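Local coordinates for protein D-alanyl-D-alanine carboxypeptidase DacD (Escherichia coli, PDB 5FSR) that removes the terminal D-alanine from cell-wall precursor peptides as a serine DD-carboxypeptidase of the penicillin-binding protein family, helping to build peptidoglycan, at residues Q31-H36 with L276-Q281; L68-V73 with R147-M152. All blocks are in the same frame, centred on the assembly; numbering follows the deposited sequence.

Contact 1. Residues Q31-H36 with L276-Q281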
ATOM      1  N   GLN A  31       2.855  -8.300  23.763  1.00 42.51           N
ATOM      2  CA  GLN A  31       4.159  -8.596  23.183  1.00 42.42           C
ATOM      3  C   GLN A  31       3.996  -9.005  21.732  1.00 40.95           C
ATOM      4  O   GLN A  31       3.134  -9.821  21.455  1.00 41.06           O
ATOM      5  CB  GLN A  31       4.813  -9.754  23.934  1.00 44.67           C
ATOM      6  CG  GLN A  31       6.190 -10.149  23.403  1.00 45.24           C
ATOM      7  CD  GLN A  31       6.754 -11.402  24.050  1.00 47.80           C
ATOM      8  OE1 GLN A  31       6.142 -12.012  24.933  1.00 49.15           O
ATOM      9  NE2 GLN A  31       7.924 -11.805  23.590  1.00 48.66           N
ATOM     10  N   PRO A  32       4.828  -8.465  20.818  1.00 39.91           N
ATOM     11  CA  PRO A  32       4.715  -8.850  19.372  1.00 38.79           C
ATOM     12  C   PRO A  32       5.213 -10.255  19.115  1.00 40.11           C
ATOM     13  O   PRO A  32       6.084 -10.727  19.842  1.00 41.78           O
ATOM     14  CB  PRO A  32       5.636  -7.872  18.647  1.00 37.57           C
ATOM     15  CG  PRO A  32       6.144  -6.902  19.687  1.00 38.15           C
ATOM     16  CD  PRO A  32       5.942  -7.525  21.039  1.00 39.90           C
ATOM     17  N   PRO A  33       4.643 -10.940  18.122  1.00 39.83           N
ATOM     18  CA  PRO A  33       5.226 -12.235  17.749  1.00 41.55           C
ATOM     19  C   PRO A  33       6.602 -12.047  17.095  1.00 41.75           C
ATOM     20  O   PRO A  33       6.880 -10.984  16.541  1.00 40.27           O
ATOM     21  CB  PRO A  33       4.197 -12.828  16.772  1.00 40.86           C
ATOM     22  CG  PRO A  33       3.394 -11.670  16.285  1.00 38.59           C
ATOM     23  CD  PRO A  33       3.393 -10.660  17.392  1.00 38.38           C
ATOM     24  N   GLU A  34       7.468 -13.046  17.228  1.00 44.15           N
ATOM     25  CA  GLU A  34       8.771 -13.031  16.567  1.00 44.76           C
ATOM     26  C   GLU A  34       8.499 -13.140  15.073  1.00 43.23           C
ATOM     27  O   GLU A  34       7.587 -13.862  14.658  1.00 43.57           O
ATOM     28  CB  GLU A  34       9.629 -14.194  17.069  1.00 47.83           C
ATOM     29  CG  GLU A  34      11.055 -14.240  16.526  1.00 49.19           C
ATOM     30  CD  GLU A  34      11.723 -15.598  16.751  1.00 52.42           C
ATOM     31  OE1 GLU A  34      11.352 -16.304  17.720  1.00 54.23           O
ATOM     32  OE2 GLU A  34      12.616 -15.967  15.951  1.00 53.45           O
ATOM     33  N   ILE A  35       9.258 -12.405  14.270  1.00 41.95           N
ATOM     34  CA  ILE A  35       9.010 -12.315  12.816  1.00 40.13           C
ATOM     35  C   ILE A  35      10.271 -12.721  12.085  1.00 40.99           C
ATOM     36  O   ILE A  35      11.318 -12.081  12.248  1.00 41.11           O
ATOM     37  CB  ILE A  35       8.590 -10.890  12.407  1.00 37.73           C
ATOM     38  CG1 ILE A  35       7.304 -10.473  13.149  1.00 36.78           C
ATOM     39  CG2 ILE A  35       8.382 -10.780  10.897  1.00 36.46           C
ATOM     40  CD1 ILE A  35       6.057 -11.276  12.822  1.00 36.56           C
ATOM     41  N   HIS A  36      10.161 -13.789  11.292  1.00 41.65           N
ATOM     42  CA  HIS A  36      11.270 -14.271  10.470  1.00 42.86           C
ATOM     43  C   HIS A  36      11.296 -13.524   9.139  1.00 40.65           C
ATOM     44  O   HIS A  36      10.696 -13.962   8.153  1.00 40.41           O
ATOM     45  CB  HIS A  36      11.157 -15.780  10.228  1.00 45.06           C
ATOM     46  CG  HIS A  36      10.979 -16.570  11.477  1.00 47.14           C
ATOM     47  ND1 HIS A  36      11.982 -16.731  12.410  1.00 49.29           N
ATOM     48  CD2 HIS A  36       9.904 -17.235  11.960  1.00 47.79           C
ATOM     49  CE1 HIS A  36      11.537 -17.472  13.409  1.00 50.81           C
ATOM     50  NE2 HIS A  36      10.279 -17.789  13.162  1.00 49.99           N
ATOM     51  N   LEU A 276      -0.961  -9.876  10.486  1.00 32.24           N
ATOM     52  CA  LEU A 276      -2.373  -9.502  10.333  1.00 31.54           C
ATOM     53  C   LEU A 276      -3.342 -10.233  11.264  1.00 32.65           C
ATOM     54  O   LEU A 276      -4.363  -9.690  11.663  1.00 32.05           O
ATOM     55  CB  LEU A 276      -2.845  -9.785   8.895  1.00 30.88           C
ATOM     56  CG  LEU A 276      -2.316  -8.892   7.795  1.00 29.36           C
ATOM     57  CD1 LEU A 276      -2.586  -9.514   6.401  1.00 29.37           C
ATOM     58  CD2 LEU A 276      -2.927  -7.510   7.923  1.00 28.14           C
ATOM     59  N   ARG A 277      -3.058 -11.487  11.545  1.00 34.08           N
ATOM     60  CA  ARG A 277      -3.866 -12.205  12.514  1.00 36.19           C
ATOM     61  C   ARG A 277      -3.682 -11.649  13.935  1.00 36.09           C
ATOM     62  O   ARG A 277      -4.649 -11.539  14.677  1.00 36.89           O
ATOM     63  CB  ARG A 277      -3.554 -13.699  12.497  1.00 38.39           C
ATOM     64  CG  ARG A 277      -4.734 -14.519  12.917  1.00 40.82           C
ATOM     65  CD  ARG A 277      -5.702 -14.613  11.755  1.00 40.94           C
ATOM     66  NE  ARG A 277      -7.019 -15.037  12.244  1.00 42.98           N
ATOM     67  CZ  ARG A 277      -7.955 -14.256  12.814  1.00 42.93           C
ATOM     68  NH1 ARG A 277      -7.783 -12.944  12.940  1.00 41.23           N
ATOM     69  NH2 ARG A 277      -9.104 -14.798  13.252  1.00 44.89           N
ATOM     70  N   TRP A 278      -2.440 -11.319  14.297  1.00 35.28           N
ATOM     71  CA  TRP A 278      -2.118 -10.755  15.622  1.00 35.33           C
ATOM     72  C   TRP A 278      -2.688  -9.344  15.701  1.00 33.83           C
ATOM     73  O   TRP A 278      -3.157  -8.929  16.741  1.00 34.12           O
ATOM     74  CB  TRP A 278      -0.612 -10.758  15.856  1.00 35.23           C
ATOM     75  CG  TRP A 278      -0.141 -10.109  17.129  1.00 35.57           C
ATOM     76  CD1 TRP A 278      -0.045 -10.694  18.377  1.00 37.21           C
ATOM     77  CD2 TRP A 278       0.357  -8.763  17.280  1.00 34.15           C
ATOM     78  NE1 TRP A 278       0.448  -9.785  19.275  1.00 37.05           N
ATOM     79  CE2 TRP A 278       0.705  -8.599  18.640  1.00 35.28           C
ATOM     80  CE3 TRP A 278       0.521  -7.687  16.408  1.00 32.32           C
ATOM     81  CZ2 TRP A 278       1.229  -7.401  19.138  1.00 34.81           C
ATOM     82  CZ3 TRP A 278       1.028  -6.488  16.907  1.00 31.87           C
ATOM     83  CH2 TRP A 278       1.388  -6.358  18.244  1.00 33.16           C
ATOM     84  N   GLY A 279      -2.674  -8.629  14.580  1.00 32.06           N
ATOM     85  CA  GLY A 279      -3.332  -7.351  14.515  1.00 30.94           C
ATOM     86  C   GLY A 279      -4.813  -7.467  14.776  1.00 31.65           C
ATOM     87  O   GLY A 279      -5.361  -6.712  15.586  1.00 32.23           O
ATOM     88  N   GLN A 280      -5.451  -8.433  14.119  1.00 32.18           N
ATOM     89  CA  GLN A 280      -6.925  -8.534  14.066  1.00 32.92           C
ATOM     90  C   GLN A 280      -7.553  -8.958  15.380  1.00 34.40           C
ATOM     91  O   GLN A 280      -8.622  -8.470  15.722  1.00 34.89           O
ATOM     92  CB  GLN A 280      -7.421  -9.469  12.921  1.00 33.48           C
ATOM     93  CG  GLN A 280      -7.751  -8.693  11.657  1.00 32.36           C
ATOM     94  CD  GLN A 280      -8.004  -9.557  10.418  1.00 33.00           C
ATOM     95  OE1 GLN A 280      -8.572 -10.652  10.497  1.00 34.66           O
ATOM     96  NE2 GLN A 280      -7.596  -9.034   9.239  1.00 31.64           N
ATOM     97  N   GLN A 281      -6.886  -9.872  16.085  1.00 35.19           N
ATOM     98  CA  GLN A 281      -7.402 -10.469  17.310  1.00 37.01           C
ATOM     99  C   GLN A 281      -7.173  -9.636  18.580  1.00 36.78           C
ATOM    100  O   GLN A 281      -7.995  -9.676  19.488  1.00 38.02           O
ATOM    101  CB  GLN A 281      -6.766 -11.831  17.501  1.00 38.56           C
ATOM    102  CG  GLN A 281      -7.089 -12.809  16.392  1.00 39.24           C
ATOM    103  CD  GLN A 281      -6.293 -14.080  16.542  1.00 40.81           C
ATOM    104  OE1 GLN A 281      -5.104 -14.101  16.237  1.00 40.39           O
ATOM    105  NE2 GLN A 281      -6.928 -15.133  17.027  1.00 43.17           N
TER
HETATM  106  O   HOH W   1       0.597 -10.877  21.978  1.00 21.40           O
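Trp278 swings its indole off helix 265-282 with CG anti to the backbone N (chi1 175°), and a chi2 of 86° turns the ring so that one face meets Pro33. This proline belongs to an extended segment, 31-36, that leads into strand 39-44, the first strand of the five-stranded antiparallel sheet of the penicillin-binding protein fold. The contact is a proline-tryptophan CH-pi interaction: Pro33 CD stands 3.4 Å from the centroid of the five-membered ring of Trp278, only 1° off the ring normal. Proline suits the place because its CD, bonded directly to the backbone N, carries slightly polarised hydrogens that can point into the electron-rich pi cloud. CG of Pro33 follows behind, 4.0 Å from Trp278 CG, near the root of the indole. Pro32 approaches the six-membered ring obliquely, its CA 3.8 Å from Trp278 CZ2. Two successive prolines, both in the polyproline II conformation, keep this part of the chain extended. Trp278 also touches Leu42 of strand 39-44 and meets Phe283 edge-to-face, joining the incoming chain to the sheet and to the start of strand 283-289, just after the helix. Further along, Ile35 packs on Lys274 and Leu275, continuing the attachment to the helix one turn earlier. The patch lies at the surface, away from the catalytic residues. Tryptophan here offers both a broad apolar face and a polar N-H at its rim. A water in the plane of the indole uses that N-H, accepting from Trp278 NE1 at 2.9 Å and donating to Gln31 O at 2.8 Å.

Contact 2. Residues L68-V73 with R147-M152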
ATOM      1  N   LEU A  68       3.768  -0.493  -7.358  1.00 18.76           N
ATOM      2  CA  LEU A  68       2.746   0.174  -6.544  1.00 18.41           C
ATOM      3  C   LEU A  68       2.759   1.641  -6.814  1.00 18.13           C
ATOM      4  O   LEU A  68       1.699   2.232  -6.991  1.00 17.85           O
ATOM      5  CB  LEU A  68       2.922  -0.070  -5.027  1.00 18.51           C
ATOM      6  CG  LEU A  68       2.859  -1.521  -4.609  1.00 19.01           C
ATOM      7  CD1 LEU A  68       3.243  -1.606  -3.135  1.00 19.34           C
ATOM      8  CD2 LEU A  68       1.482  -2.100  -4.865  1.00 18.91           C
ATOM      9  N   MET A  69       3.959   2.231  -6.824  1.00 18.64           N
ATOM     10  CA  MET A  69       4.110   3.665  -7.167  1.00 19.07           C
ATOM     11  C   MET A  69       3.645   3.980  -8.573  1.00 19.28           C
ATOM     12  O   MET A  69       3.003   5.008  -8.812  1.00 19.43           O
ATOM     13  CB  MET A  69       5.542   4.134  -6.989  1.00 19.87           C
ATOM     14  CG  MET A  69       5.754   5.618  -7.264  1.00 20.54           C
ATOM     15  SD  MET A  69       4.484   6.600  -6.457  1.00 20.34           S
ATOM     16  CE  MET A  69       5.372   7.169  -4.992  1.00 20.99           C
ATOM     17  N   THR A  70       3.918   3.065  -9.501  1.00 19.74           N
ATOM     18  CA  THR A  70       3.574   3.258 -10.912  1.00 20.16           C
ATOM     19  C   THR A  70       2.054   3.359 -10.987  1.00 19.94           C
ATOM     20  O   THR A  70       1.527   4.310 -11.584  1.00 20.34           O
ATOM     21  CB  THR A  70       4.183   2.127 -11.775  1.00 20.63           C
ATOM     22  OG1 THR A  70       5.621   2.148 -11.636  1.00 21.06           O
ATOM     23  CG2 THR A  70       3.743   2.198 -13.249  1.00 20.99           C
ATOM     24  N   GLY A  71       1.350   2.417 -10.364  1.00 19.60           N
ATOM     25  CA  GLY A  71      -0.127   2.508 -10.294  1.00 19.75           C
ATOM     26  C   GLY A  71      -0.638   3.782  -9.613  1.00 19.85           C
ATOM     27  O   GLY A  71      -1.736   4.283  -9.924  1.00 20.43           O
ATOM     28  N   TYR A  72       0.137   4.275  -8.649  1.00 19.65           N
ATOM     29  CA  TYR A  72      -0.256   5.433  -7.871  1.00 19.64           C
ATOM     30  C   TYR A  72      -0.215   6.649  -8.748  1.00 19.98           C
ATOM     31  O   TYR A  72      -1.166   7.414  -8.732  1.00 20.41           O
ATOM     32  CB  TYR A  72       0.593   5.626  -6.585  1.00 19.44           C
ATOM     33  CG  TYR A  72      -0.010   6.698  -5.689  1.00 19.75           C
ATOM     34  CD1 TYR A  72      -1.202   6.472  -5.010  1.00 19.66           C
ATOM     35  CD2 TYR A  72       0.584   7.936  -5.546  1.00 20.51           C
ATOM     36  CE1 TYR A  72      -1.782   7.450  -4.216  1.00 20.15           C
ATOM     37  CE2 TYR A  72       0.012   8.926  -4.742  1.00 21.18           C
ATOM     38  CZ  TYR A  72      -1.175   8.667  -4.069  1.00 20.88           C
ATOM     39  OH  TYR A  72      -1.753   9.645  -3.296  1.00 21.61           O
ATOM     40  N   VAL A  73       0.860   6.832  -9.519  1.00 20.03           N
ATOM     41  CA  VAL A  73       0.875   7.942 -10.521  1.00 20.77           C
ATOM     42  C   VAL A  73      -0.353   7.873 -11.458  1.00 20.80           C
ATOM     43  O   VAL A  73      -0.973   8.894 -11.726  1.00 21.54           O
ATOM     44  CB  VAL A  73       2.181   7.999 -11.365  1.00 21.27           C
ATOM     45  CG1 VAL A  73       2.069   9.062 -12.444  1.00 22.30           C
ATOM     46  CG2 VAL A  73       3.397   8.297 -10.494  1.00 21.50           C
ATOM     47  N   ARG A 147      11.382   8.647 -18.633  1.00 32.68           N
ATOM     48  CA  ARG A 147      12.119   9.437 -17.628  1.00 33.79           C
ATOM     49  C   ARG A 147      11.300  10.539 -16.921  1.00 33.22           C
ATOM     50  O   ARG A 147      11.656  10.936 -15.814  1.00 33.15           O
ATOM     51  CB  ARG A 147      13.432  10.005 -18.177  1.00 36.48           C
ATOM     52  CG  ARG A 147      14.327   8.879 -18.740  1.00 37.65           C
ATOM     53  CD  ARG A 147      15.619   8.584 -17.949  1.00 38.86           C
ATOM     54  NE  ARG A 147      15.951   7.157 -18.147  1.00 38.80           N
ATOM     55  CZ  ARG A 147      16.350   6.587 -19.295  1.00 39.93           C
ATOM     56  NH1 ARG A 147      16.528   7.307 -20.413  1.00 41.33           N
ATOM     57  NH2 ARG A 147      16.590   5.274 -19.335  1.00 39.88           N
ATOM     58  N   GLN A 148      10.252  11.047 -17.581  1.00 32.79           N
ATOM     59  CA  GLN A 148       9.392  12.088 -17.015  1.00 32.43           C
ATOM     60  C   GLN A 148       8.416  11.453 -16.067  1.00 30.39           C
ATOM     61  O   GLN A 148       7.864  12.121 -15.238  1.00 30.09           O
ATOM     62  CB  GLN A 148       8.580  12.806 -18.085  1.00 32.96           C
ATOM     63  CG  GLN A 148       9.406  13.523 -19.134  1.00 35.01           C
ATOM     64  CD  GLN A 148       9.516  12.712 -20.420  1.00 34.91           C
ATOM     65  OE1 GLN A 148       9.955  11.561 -20.410  1.00 33.94           O
ATOM     66  NE2 GLN A 148       9.121  13.305 -21.514  1.00 35.97           N
ATOM     67  N   PHE A 149       8.141  10.178 -16.276  1.00 29.11           N
ATOM     68  CA  PHE A 149       7.240   9.427 -15.431  1.00 27.38           C
ATOM     69  C   PHE A 149       7.931   9.126 -14.097  1.00 27.33           C
ATOM     70  O   PHE A 149       7.311   9.201 -13.042  1.00 26.44           O
ATOM     71  CB  PHE A 149       6.848   8.129 -16.122  1.00 26.22           C
ATOM     72  CG  PHE A 149       5.694   7.477 -15.503  1.00 24.68           C
ATOM     73  CD1 PHE A 149       4.411   7.857 -15.848  1.00 24.34           C
ATOM     74  CD2 PHE A 149       5.886   6.502 -14.517  1.00 23.69           C
ATOM     75  CE1 PHE A 149       3.319   7.268 -15.229  1.00 23.22           C
ATOM     76  CE2 PHE A 149       4.814   5.904 -13.930  1.00 22.61           C
ATOM     77  CZ  PHE A 149       3.526   6.283 -14.291  1.00 22.41           C
ATOM     78  N   VAL A 150       9.227   8.823 -14.181  1.00 28.49           N
ATOM     79  CA  VAL A 150      10.089   8.574 -13.024  1.00 28.92           C
ATOM     80  C   VAL A 150      10.279   9.888 -12.242  1.00 30.27           C
ATOM     81  O   VAL A 150      10.506   9.880 -11.012  1.00 30.16           O
ATOM     82  CB  VAL A 150      11.455   7.984 -13.460  1.00 29.87           C
ATOM     83  CG1 VAL A 150      12.343   7.670 -12.269  1.00 30.08           C
ATOM     84  CG2 VAL A 150      11.253   6.701 -14.280  1.00 29.32           C
ATOM     85  N   GLU A 151      10.202  11.007 -12.954  1.00 31.64           N
ATOM     86  CA  GLU A 151      10.246  12.306 -12.315  1.00 33.17           C
ATOM     87  C   GLU A 151       9.003  12.447 -11.459  1.00 32.13           C
ATOM     88  O   GLU A 151       9.129  12.867 -10.326  1.00 32.54           O
ATOM     89  CB  GLU A 151      10.313  13.429 -13.328  1.00 35.03           C
ATOM     90  CG  GLU A 151      11.059  14.667 -12.861  1.00 37.36           C
ATOM     91  CD  GLU A 151      11.655  15.441 -14.036  1.00 39.53           C
ATOM     92  OE1 GLU A 151      11.234  15.223 -15.193  1.00 39.31           O
ATOM     93  OE2 GLU A 151      12.549  16.268 -13.795  1.00 41.84           O
ATOM     94  N   MET A 152       7.842  12.080 -12.009  1.00 30.80           N
ATOM     95  CA  MET A 152       6.577  12.073 -11.276  1.00 30.03           C
ATOM     96  C   MET A 152       6.540  11.053 -10.148  1.00 28.38           C
ATOM     97  O   MET A 152       5.940  11.311  -9.119  1.00 28.43           O
ATOM     98  CB  MET A 152       5.385  11.783 -12.204  1.00 29.92           C
ATOM     99  CG  MET A 152       5.134  12.788 -13.324  1.00 31.71           C
ATOM    100  SD  MET A 152       3.865  12.184 -14.435  1.00 31.99           S
ATOM    101  CE  MET A 152       2.366  12.556 -13.531  1.00 31.63           C
TER
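Thr70 OG1 is hydrogen-bonded to the carbonyl O of Val170, which satisfies the hydroxyl inside the protein, while the methyl faces Phe149. CG2 lies anti to the backbone N (chi1 -60°, measured to OG1) and stops 3.9 Å from Phe149 CE2. Here helix 66-79 meets helix 146-159 at close to a right angle, 92°, with the axes of the short segments 10.4 Å apart, in the helical part of the carboxypeptidase domain. The ring of Phe149 spans much of that gap. The carbonyl O of Thr70 lies at its edge, in the ring plane, 3.9 Å from CZ. Val73 and Phe149 reach toward each other from opposite directions, with Val73 CG1 3.5 Å from Phe149 CE1. The compact, branched valine brings both CB and CG1 against the end of the ring. Met152, bent at chi3 (79°), curls its CE to 3.7 Å from the same Val73 methyl; a flexible thioether can follow such a surface. Ala139 and Ile142 of helix 132-143 also touch Phe149. Lys67, the proton acceptor by similarity, lies one helical turn before Thr70, about 5 Å away between side chains. The contact is thus mainly apolar: the helices meet through hydrocarbon, and the polar group among the touching side chains, the Thr70 hydroxyl, is satisfied by Val170, close to the probable proton acceptor.

From the N terminus the chain first passes through 31-36, then forms strands 39-44 and 50-54 and enters helix 66-79. Contact 2 closes a loop from that helix to helix 146-159, with 73 residues between its segments, and so ties two parts of the helical region together. The chain then returns through the sheet strands 228-236, 242-250 and 253-262 to helix 265-282, where contact 1 closes a loop of 239 residues, tying the lead-in to strand 39-44 to the helix's C-terminal part. Contact 2 is nested inside it. The two do not touch: their centres lie 33 Å apart, on opposite sides of the chain's centre, one on the surface beside the sheet and one buried among helices.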